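Local coordinates for protein cellulase (Bacillus sp. BG-CS10, PDB 5E09) that hydrolyses beta-1,4-glucosidic linkages in cellulose as a halophilic family 5 endoglucanase, its carbohydrate-binding modules probably assisting in holding the polysaccharide, at residues Ile177-Gly182 with Pro217-Thr222; Gln359-His364 with Trp425-Gln430; Asp456-Met461 with Gly493-Thr498. All blocks are in the same frame, centred on the assembly; numbering follows the deposited sequence.

Interaction 1. Residues Ile177-Gly182 with Pro217-Thr222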
loop_
_atom_site.group_PDB
_atom_site.type_symbol
_atom_site.label_atom_id
_atom_site.label_comp_id
_atom_site.label_asym_id
_atom_site.label_seq_id
_atom_site.Cartn_x
_atom_site.Cartn_y
_atom_site.Cartn_z
ATOM N N ILE A 177 -0.166 -18.449 -27.131
ATOM C CA ILE A 177 -0.920 -17.488 -27.938
ATOM C C ILE A 177 -0.030 -16.308 -28.360
ATOM O O ILE A 177 0.074 -15.971 -29.554
ATOM C CB ILE A 177 -2.148 -16.958 -27.182
ATOM C CG1 ILE A 177 -3.212 -18.053 -27.060
ATOM C CG2 ILE A 177 -2.727 -15.727 -27.887
ATOM C CD1 ILE A 177 -4.230 -17.794 -25.965
ATOM N N VAL A 178 0.631 -15.697 -27.381
ATOM C CA VAL A 178 1.487 -14.553 -27.670
ATOM C C VAL A 178 2.655 -14.915 -28.606
ATOM O O VAL A 178 2.904 -14.218 -29.589
ATOM C CB VAL A 178 2.053 -13.936 -26.378
ATOM C CG1 VAL A 178 3.025 -12.817 -26.711
ATOM C CG2 VAL A 178 0.927 -13.430 -25.492
ATOM N N ARG A 179 3.359 -16.003 -28.301
ATOM C CA ARG A 179 4.513 -16.421 -29.092
ATOM C C ARG A 179 4.126 -16.876 -30.508
ATOM O O ARG A 179 4.901 -16.714 -31.450
ATOM C CB ARG A 179 5.274 -17.536 -28.370
ATOM C CG ARG A 179 5.970 -17.085 -27.089
ATOM C CD ARG A 179 7.257 -16.329 -27.400
ATOM N NE ARG A 179 7.952 -15.873 -26.196
ATOM C CZ ARG A 179 7.885 -14.631 -25.720
ATOM N NH1 ARG A 179 7.156 -13.715 -26.348
ATOM N NH2 ARG A 179 8.553 -14.301 -24.623
ATOM N N GLU A 180 2.932 -17.433 -30.666
ATOM C CA GLU A 180 2.463 -17.815 -31.996
ATOM C C GLU A 180 1.978 -16.607 -32.788
ATOM O O GLU A 180 1.926 -16.651 -34.016
ATOM C CB GLU A 180 1.356 -18.866 -31.904
ATOM C CG GLU A 180 1.878 -20.243 -31.521
ATOM C CD GLU A 180 0.783 -21.196 -31.087
ATOM O OE1 GLU A 180 -0.411 -20.824 -31.169
ATOM O OE2 GLU A 180 1.127 -22.317 -30.650
ATOM N N SER A 181 1.627 -15.530 -32.089
ATOM C CA SER A 181 1.185 -14.308 -32.767
ATOM C C SER A 181 2.234 -13.709 -33.720
ATOM O O SER A 181 1.887 -13.038 -34.692
ATOM C CB SER A 181 0.779 -13.255 -31.735
ATOM O OG SER A 181 0.233 -12.118 -32.376
ATOM N N GLY A 182 3.513 -13.941 -33.442
ATOM C CA GLY A 182 4.579 -13.408 -34.278
ATOM C C GLY A 182 4.775 -11.900 -34.173
ATOM O O GLY A 182 4.190 -11.247 -33.308
ATOM N N PRO A 217 13.839 -17.174 -22.823
ATOM C CA PRO A 217 14.742 -16.201 -22.195
ATOM C C PRO A 217 14.042 -14.914 -21.761
ATOM O O PRO A 217 14.588 -14.172 -20.948
ATOM C CB PRO A 217 15.751 -15.908 -23.304
ATOM C CG PRO A 217 14.949 -16.059 -24.556
ATOM C CD PRO A 217 14.012 -17.212 -24.289
ATOM N N ASN A 218 12.850 -14.661 -22.292
ATOM C CA ASN A 218 12.176 -13.383 -22.079
ATOM C C ASN A 218 10.978 -13.468 -21.140
ATOM O O ASN A 218 9.880 -13.030 -21.476
ATOM C CB ASN A 218 11.743 -12.807 -23.427
ATOM C CG ASN A 218 12.932 -12.407 -24.296
ATOM O OD1 ASN A 218 13.828 -11.688 -23.851
ATOM N ND2 ASN A 218 12.952 -12.894 -25.530
ATOM N N LEU A 219 11.204 -14.027 -19.956
ATOM C CA LEU A 219 10.137 -14.233 -18.988
ATOM C C LEU A 219 10.466 -13.544 -17.663
ATOM O O LEU A 219 11.621 -13.493 -17.245
ATOM C CB LEU A 219 9.896 -15.731 -18.771
ATOM C CG LEU A 219 9.390 -16.552 -19.968
ATOM C CD1 LEU A 219 9.229 -18.019 -19.593
ATOM C CD2 LEU A 219 8.084 -16.006 -20.513
ATOM N N ILE A 220 9.434 -13.011 -17.016
ATOM C CA ILE A 220 9.577 -12.264 -15.775
ATOM C C ILE A 220 8.601 -12.788 -14.732
ATOM O O ILE A 220 7.424 -12.964 -15.020
ATOM C CB ILE A 220 9.318 -10.760 -15.988
ATOM C CG1 ILE A 220 10.209 -10.207 -17.106
ATOM C CG2 ILE A 220 9.523 -9.994 -14.690
ATOM C CD1 ILE A 220 9.670 -8.940 -17.733
ATOM N N ALA A 221 9.091 -13.049 -13.527
ATOM C CA ALA A 221 8.230 -13.464 -12.428
ATOM C C ALA A 221 7.623 -12.236 -11.765
ATOM O O ALA A 221 8.286 -11.211 -11.649
ATOM C CB ALA A 221 9.016 -14.289 -11.416
ATOM N N THR A 222 6.368 -12.319 -11.339
ATOM C CA THR A 222 5.807 -11.206 -10.593
ATOM C C THR A 222 5.111 -11.622 -9.307
ATOM O O THR A 222 4.419 -12.644 -9.250
ATOM C CB THR A 222 4.813 -10.388 -11.433
ATOM O OG1 THR A 222 4.337 -9.290 -10.647
ATOM C CG2 THR A 222 3.627 -11.234 -11.887
#
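Arg179 lays the edge of its guanidinium against the backbone of Asn218, and the two side chains cross at about a right angle. NH2 leads the approach. It comes to 3.6 Å from Asn218 O, which lies near the guanidinium plane, although this approach is not a hydrogen bond, and to 3.7 Å from Asn218 CB, so the Asn218 side chain is met at its root. The Asn218 amide stands almost perpendicular to the guanidinium, with 89° between the planes. Leu219 adds a looser touch: its CD2 reaches NH2 at 4.5 Å from an oblique direction. The Arg179 chain turns about its CB-CG bond (chi2 -77°) and then runs straight through chi3, which carries the charged end across from the helix to the start of the strand. What fixes the guanidinium there lies just outside the two segments. NE forms a salt bridge with Asp216 OD2, NH2 is hydrogen-bonded to Arg188 O and NH1 weakly to Asn185 O. The other oxygen of Asp216, OD1, accepts from Asn218 N in an Asx turn, and one carboxylate thereby serves both sides of the contact. In the TIM barrel the C-terminal end of helix 161-181 is thus joined to the N-terminal end of strand 219-225, with the intervening strand 190-193 supplying Leu190, which touches Val178, Arg179 and Leu219.

Interaction 2. Residues Gln359-His364 with Trp425-Gln430; sequences QDIQLH and WHFQLQ
Phe427 of strand 425-432 projects from its sheet toward the facing one and meets Ile361 and Leu363 of strand 359-364. From CB, the first torsion (chi1 -64°) sets CG beside the backbone N and sends the ring across to the facing strand. Along one flank of the ring, CD1 lies in the plane of the Trp425 indole, at its edge, 3.9 Å from Trp425 CD1; that same indole carbon sits 3.5 Å above the plane of the Phe427 ring, offset to its rim. The next ring atom, Phe427 CE1, makes the shortest approach to the facing strand, 3.7 Å to the gamma methyl Ile361 CG2. This methyl comes in obliquely and also lies 3.8 Å from CZ at the tip, while the Ile361 and Phe427 side chains slide past each other in opposite directions. CZ has a second neighbour, Leu363 CD1, which meets the ring at its edge, near the ring plane, at 4.0 Å. Residues of three further strands complete the surroundings of Phe427: Ala343, Ile348 and Leu393. The two strands belong to separate sheets packed face to face, consistent with the immunoglobulin-like sandwich of X2 modules, with Ile361 CA and Phe427 CA 10.1 Å apart. Between these two segments the contact is wholly apolar: methyl groups lie against the end of a buried aromatic ring, so the segments are joined by dispersion and the exclusion of water and not by directed polar bonds.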
loop_
_atom_site.group_PDB
_atom_site.type_symbol
_atom_site.label_atom_id
_atom_site.label_comp_id
_atom_site.label_asym_id
_atom_site.label_seq_id
_atom_site.Cartn_x
_atom_site.Cartn_y
_atom_site.Cartn_z
ATOM N N GLN A 359 14.346 17.659 25.621
ATOM C CA GLN A 359 13.715 16.409 25.198
ATOM C C GLN A 359 14.606 15.601 24.270
ATOM O O GLN A 359 15.118 16.121 23.282
ATOM C CB GLN A 359 12.374 16.682 24.509
ATOM C CG GLN A 359 11.339 17.352 25.399
ATOM C CD GLN A 359 10.020 16.607 25.423
ATOM O OE1 GLN A 359 9.722 15.813 24.525
ATOM N NE2 GLN A 359 9.221 16.852 26.458
ATOM N N ASP A 360 14.781 14.323 24.594
ATOM C CA ASP A 360 15.609 13.429 23.792
ATOM C C ASP A 360 14.780 12.706 22.736
ATOM O O ASP A 360 13.586 12.472 22.925
ATOM C CB ASP A 360 16.322 12.411 24.684
ATOM C CG ASP A 360 17.529 13.001 25.397
ATOM O OD1 ASP A 360 17.664 14.243 25.419
ATOM O OD2 ASP A 360 18.341 12.222 25.940
ATOM N N ILE A 361 15.431 12.360 21.628
ATOM C CA ILE A 361 14.791 11.748 20.467
ATOM C C ILE A 361 15.749 10.767 19.808
ATOM O O ILE A 361 16.838 11.147 19.379
ATOM C CB ILE A 361 14.371 12.791 19.403
ATOM C CG1 ILE A 361 13.439 13.848 19.994
ATOM C CG2 ILE A 361 13.715 12.103 18.216
ATOM C CD1 ILE A 361 13.457 15.146 19.229
ATOM N N GLN A 362 15.340 9.509 19.713
ATOM C CA GLN A 362 16.200 8.485 19.140
ATOM C C GLN A 362 16.144 8.533 17.615
ATOM O O GLN A 362 15.090 8.345 17.011
ATOM C CB GLN A 362 15.800 7.098 19.660
ATOM C CG GLN A 362 16.622 5.948 19.099
ATOM C CD GLN A 362 18.069 5.983 19.557
ATOM O OE1 GLN A 362 18.988 5.954 18.736
ATOM N NE2 GLN A 362 18.280 6.040 20.873
ATOM N N LEU A 363 17.288 8.813 17.004
ATOM C CA LEU A 363 17.419 8.804 15.557
ATOM C C LEU A 363 17.823 7.413 15.078
ATOM O O LEU A 363 18.499 6.681 15.796
ATOM C CB LEU A 363 18.457 9.838 15.112
ATOM C CG LEU A 363 18.001 11.198 14.583
ATOM C CD1 LEU A 363 16.810 11.751 15.363
ATOM C CD2 LEU A 363 19.180 12.172 14.617
ATOM N N HIS A 364 17.386 7.047 13.877
ATOM C CA HIS A 364 17.892 5.859 13.197
ATOM C C HIS A 364 18.624 6.335 11.961
ATOM O O HIS A 364 18.005 6.572 10.927
ATOM C CB HIS A 364 16.771 4.893 12.796
ATOM C CG HIS A 364 15.821 4.565 13.902
ATOM N ND1 HIS A 364 16.241 4.155 15.152
ATOM C CD2 HIS A 364 14.468 4.564 13.943
ATOM C CE1 HIS A 364 15.189 3.933 15.914
ATOM N NE2 HIS A 364 14.098 4.170 15.205
ATOM N N TRP A 425 13.855 14.476 7.581
ATOM C CA TRP A 425 12.852 13.916 8.473
ATOM C C TRP A 425 12.120 15.051 9.171
ATOM O O TRP A 425 12.750 15.967 9.684
ATOM C CB TRP A 425 13.493 12.967 9.492
ATOM C CG TRP A 425 12.502 12.282 10.393
ATOM C CD1 TRP A 425 12.128 12.673 11.648
ATOM C CD2 TRP A 425 11.763 11.085 10.110
ATOM N NE1 TRP A 425 11.206 11.795 12.163
ATOM C CE2 TRP A 425 10.960 10.809 11.235
ATOM C CE3 TRP A 425 11.700 10.216 9.012
ATOM C CZ2 TRP A 425 10.103 9.703 11.300
ATOM C CZ3 TRP A 425 10.846 9.116 9.075
ATOM C CH2 TRP A 425 10.060 8.875 10.209
ATOM N N HIS A 426 10.791 15.003 9.190
ATOM C CA HIS A 426 10.020 16.115 9.733
ATOM C C HIS A 426 9.348 15.783 11.052
ATOM O O HIS A 426 8.386 15.023 11.096
ATOM C CB HIS A 426 8.968 16.575 8.724
ATOM C CG HIS A 426 9.547 16.993 7.412
ATOM N ND1 HIS A 426 9.892 16.088 6.432
ATOM C CD2 HIS A 426 9.875 18.215 6.931
ATOM C CE1 HIS A 426 10.394 16.737 5.396
ATOM N NE2 HIS A 426 10.395 18.028 5.674
ATOM N N PHE A 427 9.855 16.372 12.127
ATOM C CA PHE A 427 9.205 16.274 13.427
ATOM C C PHE A 427 8.052 17.258 13.541
ATOM O O PHE A 427 8.224 18.457 13.311
ATOM C CB PHE A 427 10.202 16.535 14.555
ATOM C CG PHE A 427 11.305 15.524 14.635
ATOM C CD1 PHE A 427 11.051 14.237 15.088
ATOM C CD2 PHE A 427 12.593 15.859 14.269
ATOM C CE1 PHE A 427 12.068 13.301 15.167
ATOM C CE2 PHE A 427 13.618 14.930 14.348
ATOM C CZ PHE A 427 13.354 13.650 14.795
ATOM N N GLN A 428 6.880 16.747 13.901
ATOM C CA GLN A 428 5.751 17.593 14.254
ATOM C C GLN A 428 5.824 17.898 15.750
ATOM O O GLN A 428 5.790 16.986 16.576
ATOM C CB GLN A 428 4.421 16.909 13.905
ATOM C CG GLN A 428 4.392 16.249 12.526
ATOM C CD GLN A 428 4.328 17.251 11.384
ATOM O OE1 GLN A 428 3.495 18.159 11.383
ATOM N NE2 GLN A 428 5.203 17.083 10.399
ATOM N N LEU A 429 5.947 19.173 16.098
ATOM C CA LEU A 429 6.006 19.579 17.500
ATOM C C LEU A 429 4.589 19.762 18.042
ATOM O O LEU A 429 3.952 20.794 17.815
ATOM C CB LEU A 429 6.828 20.861 17.652
ATOM C CG LEU A 429 7.007 21.471 19.044
ATOM C CD1 LEU A 429 7.467 20.432 20.054
ATOM C CD2 LEU A 429 8.000 22.622 18.976
ATOM N N GLN A 430 4.098 18.745 18.749
ATOM C CA GLN A 430 2.722 18.731 19.234
ATOM C C GLN A 430 2.588 19.267 20.660
ATOM O O GLN A 430 3.141 18.689 21.596
ATOM C CB GLN A 430 2.153 17.306 19.184
ATOM C CG GLN A 430 2.176 16.634 17.816
ATOM C CD GLN A 430 1.329 17.364 16.788
ATOM O OE1 GLN A 430 1.850 17.894 15.808
ATOM N NE2 GLN A 430 0.021 17.393 17.006
#

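Interaction 3. Residues Asp456-Met461 with Gly493-Thr498; sequences DSVATM and GEIVIT
Thr498 OG1 is gripped from several sides at the end of the strand whose Ile495 and Ile497 meet Val458 and Met461: it caps Phe501 N as the N-cap of helix 499-502, donates to Tyr484 O and lies in a weak hydrogen bond with Thr485 O. The contact belongs to the antiparallel beta fold of the C-terminal carbohydrate-binding module, in which strands 458-465 and 494-497, far apart in sheet order, face each other across the interior. A classic beta bulge, with Ala459 and Thr460 both opposite His515, shifts the alternation of side chains, so that Val458 and Met461, three positions apart, both face strand 494-497. Val458 and Ile495 reach tip to tip, CG2 of the valine standing 4.1 Å from CD1 of the isoleucine. Phe486 touches both Val458 and Met461, and Phe447 packs on Ile497. Selenomethionine Met461 starts extended, with CG anti to the backbone N (chi1 178°), and turns at its last torsion (chi3 78°); it crosses Ile497 at a slant, with SE 3.9 Å from Ile497 CD1.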
loop_
_atom_site.group_PDB
_atom_site.type_symbol
_atom_site.label_atom_id
_atom_site.label_comp_id
_atom_site.label_asym_id
_atom_site.label_seq_id
_atom_site.Cartn_x
_atom_site.Cartn_y
_atom_site.Cartn_z
ATOM N N ASP A 456 -3.783 15.625 20.540
ATOM C CA ASP A 456 -3.307 14.246 20.531
ATOM C C ASP A 456 -3.960 13.465 19.385
ATOM O O ASP A 456 -4.899 13.952 18.760
ATOM C CB ASP A 456 -3.594 13.583 21.877
ATOM C CG ASP A 456 -2.550 12.559 22.256
ATOM O OD1 ASP A 456 -1.834 12.071 21.354
ATOM O OD2 ASP A 456 -2.456 12.236 23.460
ATOM N N SER A 457 -3.464 12.265 19.098
ATOM C CA SER A 457 -4.031 11.466 18.014
ATOM C C SER A 457 -4.185 9.998 18.408
ATOM O O SER A 457 -3.315 9.424 19.070
ATOM C CB SER A 457 -3.178 11.590 16.741
ATOM O OG SER A 457 -1.834 11.198 16.955
ATOM N N VAL A 458 -5.309 9.404 18.005
ATOM C CA VAL A 458 -5.621 8.023 18.349
ATOM C C VAL A 458 -4.782 7.041 17.542
ATOM O O VAL A 458 -4.799 7.048 16.310
ATOM C CB VAL A 458 -7.112 7.705 18.122
ATOM C CG1 VAL A 458 -7.410 6.272 18.511
ATOM C CG2 VAL A 458 -7.983 8.663 18.915
ATOM N N ALA A 459 -4.043 6.199 18.254
ATOM C CA ALA A 459 -3.259 5.144 17.629
ATOM C C ALA A 459 -4.133 3.914 17.433
ATOM O O ALA A 459 -4.188 3.349 16.340
ATOM C CB ALA A 459 -2.037 4.801 18.476
ATOM N N THR A 460 -4.827 3.509 18.494
ATOM C CA THR A 460 -5.665 2.317 18.401
ATOM C C THR A 460 -6.683 2.229 19.536
ATOM O O THR A 460 -6.774 3.132 20.356
ATOM C CB THR A 460 -4.811 1.032 18.381
ATOM O OG1 THR A 460 -5.664 -0.106 18.213
ATOM C CG2 THR A 460 -4.005 0.891 19.667
HETATM N N MSE A 461 -7.457 1.147 19.563
HETATM C CA MSE A 461 -8.552 1.001 20.525
HETATM C C MSE A 461 -8.719 -0.453 20.962
HETATM O O MSE A 461 -8.812 -1.354 20.126
HETATM C CB MSE A 461 -9.878 1.513 19.930
HETATM C CG MSE A 461 -11.078 1.346 20.866
HETATM SE SE MSE A 461 -12.859 1.626 20.078
HETATM C CE MSE A 461 -13.085 -0.062 19.142
ATOM N N GLY A 493 -14.467 16.625 15.909
ATOM C CA GLY A 493 -14.235 16.382 17.322
ATOM C C GLY A 493 -14.991 15.188 17.873
ATOM O O GLY A 493 -15.693 15.308 18.881
ATOM N N GLU A 494 -14.863 14.034 17.221
ATOM C CA GLU A 494 -15.571 12.846 17.698
ATOM C C GLU A 494 -14.866 11.555 17.308
ATOM O O GLU A 494 -14.027 11.550 16.422
ATOM C CB GLU A 494 -17.004 12.831 17.158
ATOM C CG GLU A 494 -17.081 12.758 15.635
ATOM C CD GLU A 494 -18.501 12.843 15.100
ATOM O OE1 GLU A 494 -19.423 13.191 15.874
ATOM O OE2 GLU A 494 -18.696 12.558 13.899
ATOM N N ILE A 495 -15.204 10.468 17.991
ATOM C CA ILE A 495 -14.764 9.141 17.588
ATOM C C ILE A 495 -15.980 8.292 17.245
ATOM O O ILE A 495 -16.806 8.000 18.104
ATOM C CB ILE A 495 -13.945 8.430 18.681
ATOM C CG1 ILE A 495 -12.686 9.232 19.020
ATOM C CG2 ILE A 495 -13.565 7.033 18.219
ATOM C CD1 ILE A 495 -11.893 8.659 20.180
ATOM N N VAL A 496 -16.090 7.904 15.982
ATOM C CA VAL A 496 -17.205 7.084 15.526
ATOM C C VAL A 496 -16.987 5.620 15.893
ATOM O O VAL A 496 -15.892 5.094 15.723
ATOM C CB VAL A 496 -17.395 7.201 13.994
ATOM C CG1 VAL A 496 -18.475 6.243 13.506
ATOM C CG2 VAL A 496 -17.724 8.633 13.606
ATOM N N ILE A 497 -18.022 4.973 16.419
ATOM C CA ILE A 497 -18.007 3.522 16.577
ATOM C C ILE A 497 -18.985 2.926 15.563
ATOM O O ILE A 497 -20.178 3.236 15.586
ATOM C CB ILE A 497 -18.384 3.093 18.000
ATOM C CG1 ILE A 497 -17.570 3.879 19.030
ATOM C CG2 ILE A 497 -18.144 1.602 18.179
ATOM C CD1 ILE A 497 -16.084 3.530 19.029
ATOM N N THR A 498 -18.471 2.081 14.672
ATOM C CA THR A 498 -19.211 1.655 13.484
ATOM C C THR A 498 -20.271 0.582 13.733
ATOM O O THR A 498 -20.265 -0.099 14.762
ATOM C CB THR A 498 -18.254 1.124 12.404
ATOM O OG1 THR A 498 -17.581 -0.044 12.891
ATOM C CG2 THR A 498 -17.230 2.178 12.032
#

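How the interactions relate
The three contacts follow one another along the chain, one in each module, and share no helix or strand. Interaction 1 is partly buried, on the opposite side of the chain's centre from the others, and its centre is 50 Å from either. It joins a helix to a strand in the barrel, and its chemistry is that of a charged group anchored mainly by neighbours. Interactions 2 and 3 are core contacts between facing strands; an aromatic ring carries interaction 2, whereas branched aliphatic side chains and a selenomethionine carry interaction 3. These two lie closer, with nearest atoms about 5 Å apart. A weak hydrogen bond from Gln430 to Gly455 links their modules nearby.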